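Local coordinates for ornithine cyclodeaminase (Methanococcus maripaludis S2, PDB 3C2Q), which catalyses the NAD(+)-dependent conversion of L-ornithine to L-proline with release of ammonia, at residues K298-I304 with Q319-T325. Sequence-based numbering, arbitrary orientation.
Sequences KTVCVDI and QAIGVVT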
ATOM      1  N   LYS B 298      -5.486  20.641 -16.003  1.00 21.41           N
ATOM      2  CA  LYS B 298      -6.211  19.628 -15.234  1.00 22.72           C
ATOM      3  C   LYS B 298      -5.358  18.319 -15.186  1.00 21.05           C
ATOM      4  O   LYS B 298      -4.921  17.786 -16.200  1.00 20.89           O
ATOM      5  CB  LYS B 298      -7.605  19.429 -15.862  1.00 22.84           C
ATOM      6  CG  LYS B 298      -8.454  18.319 -15.264  1.00 28.52           C
ATOM      7  CD  LYS B 298      -9.446  18.868 -14.197  1.00 39.14           C
ATOM      8  CE  LYS B 298      -9.717  17.832 -13.127  1.00 42.13           C
ATOM      9  NZ  LYS B 298     -11.197  17.644 -12.943  1.00 45.57           N
ATOM     10  N   THR B 299      -5.105  17.825 -13.986  1.00 20.58           N
ATOM     11  CA  THR B 299      -4.163  16.730 -13.794  1.00 20.01           C
ATOM     12  C   THR B 299      -4.899  15.627 -13.040  1.00 19.59           C
ATOM     13  O   THR B 299      -5.445  15.879 -11.970  1.00 18.51           O
ATOM     14  CB  THR B 299      -3.003  17.227 -12.937  1.00 20.00           C
ATOM     15  OG1 THR B 299      -2.438  18.373 -13.582  1.00 21.31           O
ATOM     16  CG2 THR B 299      -1.924  16.166 -12.791  1.00 22.42           C
ATOM     17  N   VAL B 300      -4.925  14.430 -13.611  1.00 18.75           N
ATOM     18  CA  VAL B 300      -5.604  13.272 -12.985  1.00 18.65           C
ATOM     19  C   VAL B 300      -4.581  12.145 -12.868  1.00 18.27           C
ATOM     20  O   VAL B 300      -3.931  11.775 -13.853  1.00 18.73           O
ATOM     21  CB  VAL B 300      -6.823  12.784 -13.820  1.00 18.94           C
ATOM     22  CG1 VAL B 300      -7.510  11.550 -13.135  1.00 18.42           C
ATOM     23  CG2 VAL B 300      -7.839  13.898 -13.977  1.00 19.75           C
ATOM     24  N   CYS B 301      -4.392  11.642 -11.656  1.00 16.88           N
ATOM     25  CA  CYS B 301      -3.405  10.590 -11.446  1.00 16.85           C
ATOM     26  C   CYS B 301      -4.114   9.338 -10.931  1.00 16.30           C
ATOM     27  O   CYS B 301      -4.707   9.331  -9.838  1.00 15.52           O
ATOM     28  CB  CYS B 301      -2.333  11.041 -10.447  1.00 17.30           C
ATOM     29  SG  CYS B 301      -1.045   9.766 -10.160  1.00 19.87           S
ATOM     30  N   VAL B 302      -4.084   8.316 -11.760  1.00 15.04           N
ATOM     31  CA  VAL B 302      -4.770   7.040 -11.526  1.00 15.23           C
ATOM     32  C   VAL B 302      -3.736   5.972 -11.193  1.00 15.68           C
ATOM     33  O   VAL B 302      -2.827   5.695 -12.006  1.00 14.43           O
ATOM     34  CB  VAL B 302      -5.528   6.569 -12.785  1.00 15.29           C
ATOM     35  CG1 VAL B 302      -6.418   5.357 -12.404  1.00 18.44           C
ATOM     36  CG2 VAL B 302      -6.464   7.699 -13.343  1.00 15.67           C
ATOM     37  N   ASP B 303      -3.839   5.372 -10.003  1.00 15.41           N
ATOM     38  CA  ASP B 303      -2.954   4.248  -9.715  1.00 15.63           C
ATOM     39  C   ASP B 303      -3.609   3.375  -8.672  1.00 15.45           C
ATOM     40  O   ASP B 303      -4.444   3.861  -7.907  1.00 15.22           O
ATOM     41  CB  ASP B 303      -1.544   4.666  -9.224  1.00 16.17           C
ATOM     42  CG  ASP B 303      -0.542   3.434  -9.253  1.00 20.55           C
ATOM     43  OD1 ASP B 303      -0.624   2.552 -10.153  1.00 30.27           O
ATOM     44  OD2 ASP B 303       0.180   3.208  -8.310  1.00 23.59           O
ATOM     45  N   ILE B 304      -3.194   2.127  -8.595  1.00 14.44           N
ATOM     46  CA  ILE B 304      -3.727   1.259  -7.543  1.00 15.59           C
ATOM     47  C   ILE B 304      -3.063   1.503  -6.176  1.00 16.50           C
ATOM     48  O   ILE B 304      -3.600   1.072  -5.134  1.00 15.92           O
ATOM     49  CB  ILE B 304      -3.685  -0.228  -7.950  1.00 15.43           C
ATOM     50  CG1 ILE B 304      -4.742  -1.031  -7.123  1.00 14.76           C
ATOM     51  CG2 ILE B 304      -2.219  -0.787  -7.883  1.00 17.07           C
ATOM     52  CD1 ILE B 304      -5.083  -2.460  -7.680  1.00 16.48           C
ATOM     53  N   GLN B 319      -2.045  20.151  -7.502  1.00 22.39           N
ATOM     54  CA  GLN B 319      -3.327  20.235  -8.230  1.00 21.55           C
ATOM     55  C   GLN B 319      -3.898  18.863  -8.687  1.00 21.35           C
ATOM     56  O   GLN B 319      -5.017  18.780  -9.202  1.00 21.13           O
ATOM     57  CB  GLN B 319      -3.224  21.212  -9.431  1.00 21.13           C
ATOM     58  CG  GLN B 319      -2.546  20.666 -10.739  1.00 19.90           C
ATOM     59  CD  GLN B 319      -0.985  20.686 -10.690  1.00 19.34           C
ATOM     60  OE1 GLN B 319      -0.358  20.998  -9.658  1.00 21.45           O
ATOM     61  NE2 GLN B 319      -0.375  20.332 -11.796  1.00 21.30           N
ATOM     62  N   ALA B 320      -3.120  17.796  -8.521  1.00 21.47           N
ATOM     63  CA  ALA B 320      -3.520  16.484  -9.022  1.00 20.86           C
ATOM     64  C   ALA B 320      -4.800  16.009  -8.343  1.00 20.73           C
ATOM     65  O   ALA B 320      -4.992  16.167  -7.127  1.00 20.54           O
ATOM     66  CB  ALA B 320      -2.398  15.470  -8.824  1.00 21.26           C
ATOM     67  N   ILE B 321      -5.671  15.409  -9.137  1.00 20.77           N
ATOM     68  CA  ILE B 321      -6.856  14.722  -8.596  1.00 20.43           C
ATOM     69  C   ILE B 321      -6.459  13.248  -8.555  1.00 18.72           C
ATOM     70  O   ILE B 321      -6.181  12.662  -9.591  1.00 17.04           O
ATOM     71  CB  ILE B 321      -8.046  14.921  -9.554  1.00 21.34           C
ATOM     72  CG1 ILE B 321      -8.335  16.427  -9.755  1.00 24.37           C
ATOM     73  CG2 ILE B 321      -9.294  14.125  -9.088  1.00 23.26           C
ATOM     74  CD1 ILE B 321      -8.691  17.150  -8.481  1.00 29.69           C
ATOM     75  N   GLY B 322      -6.413  12.634  -7.384  1.00 18.00           N
ATOM     76  CA  GLY B 322      -5.959  11.254  -7.359  1.00 17.14           C
ATOM     77  C   GLY B 322      -7.156  10.339  -7.469  1.00 17.32           C
ATOM     78  O   GLY B 322      -8.205  10.598  -6.863  1.00 17.17           O
ATOM     79  N   VAL B 323      -7.024   9.282  -8.263  1.00 16.09           N
ATOM     80  CA  VAL B 323      -8.059   8.238  -8.353  1.00 15.52           C
ATOM     81  C   VAL B 323      -7.316   6.929  -8.001  1.00 15.65           C
ATOM     82  O   VAL B 323      -6.550   6.396  -8.829  1.00 15.60           O
ATOM     83  CB  VAL B 323      -8.682   8.137  -9.760  1.00 14.50           C
ATOM     84  CG1 VAL B 323      -9.776   7.029  -9.779  1.00 17.63           C
ATOM     85  CG2 VAL B 323      -9.326   9.503 -10.188  1.00 15.55           C
ATOM     86  N   VAL B 324      -7.514   6.438  -6.781  1.00 14.36           N
ATOM     87  CA  VAL B 324      -6.818   5.204  -6.329  1.00 13.60           C
ATOM     88  C   VAL B 324      -7.723   4.016  -6.731  1.00 14.74           C
ATOM     89  O   VAL B 324      -8.756   3.733  -6.099  1.00 13.75           O
ATOM     90  CB  VAL B 324      -6.473   5.235  -4.863  1.00 13.87           C
ATOM     91  CG1 VAL B 324      -5.679   3.946  -4.408  1.00 13.87           C
ATOM     92  CG2 VAL B 324      -5.622   6.534  -4.535  1.00 14.70           C
ATOM     93  N   THR B 325      -7.335   3.350  -7.819  1.00 13.41           N
ATOM     94  CA  THR B 325      -8.219   2.332  -8.375  1.00 14.69           C
ATOM     95  C   THR B 325      -7.420   1.411  -9.282  1.00 14.92           C
ATOM     96  O   THR B 325      -6.231   1.627  -9.510  1.00 15.64           O
ATOM     97  CB  THR B 325      -9.404   2.974  -9.161  1.00 14.52           C
ATOM     98  OG1 THR B 325     -10.363   1.968  -9.517  1.00 14.59           O
ATOM     99  CG2 THR B 325      -8.912   3.628 -10.435  1.00 13.36           C
TER
HETATM  100  O   HOH W   1      -6.000  19.436 -11.731  1.00 22.90           O
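T299 to D303 and I321 to T325 are joined by five backbone hydrogen bonds of a parallel pair, the strand axes 4.7 Å apart at closest and inclined by 19°. T299 O receives I321 N, C301 bonds I321 O through its N and V323 N through its O, and D303 does the same with V323 O and T325 N. The bond from C301 N to I321 O is nearly straight (171° at the hydrogen); in the last, T325 N stands above the carbonyl plane of D303. Where the pairing begins, a water bridges T299 N and Q319 O, and Q319 NE2 reaches T299 OG1 in a weak bond of 3.4 Å; this hydroxyl also bonds I297 O. On one face V300 CG1 meets V323 CG2 at 4.0 Å, and V302 CG1, anti to its own N (chi1 -171°), lies alongside T325 CG2 at 3.6 Å. Helix 112-133 covers V300 and V323. The bent side chain of K298 crosses that of I321 at an angle, CE to CG1 3.9 Å, and its NZ forms a salt bridge with E122. C301 and A320 line the other face, against helix 306-314. D303 also points there, its carboxylate held by Q305 N and S281 OG. The two strands and helix 306-314 form a beta-alpha-beta crossover, with strand 321-324 outermost, within this chain, in the six-stranded parallel Rossmann sheet, and D303, at the end of its strand, probably takes part in binding NAD(+).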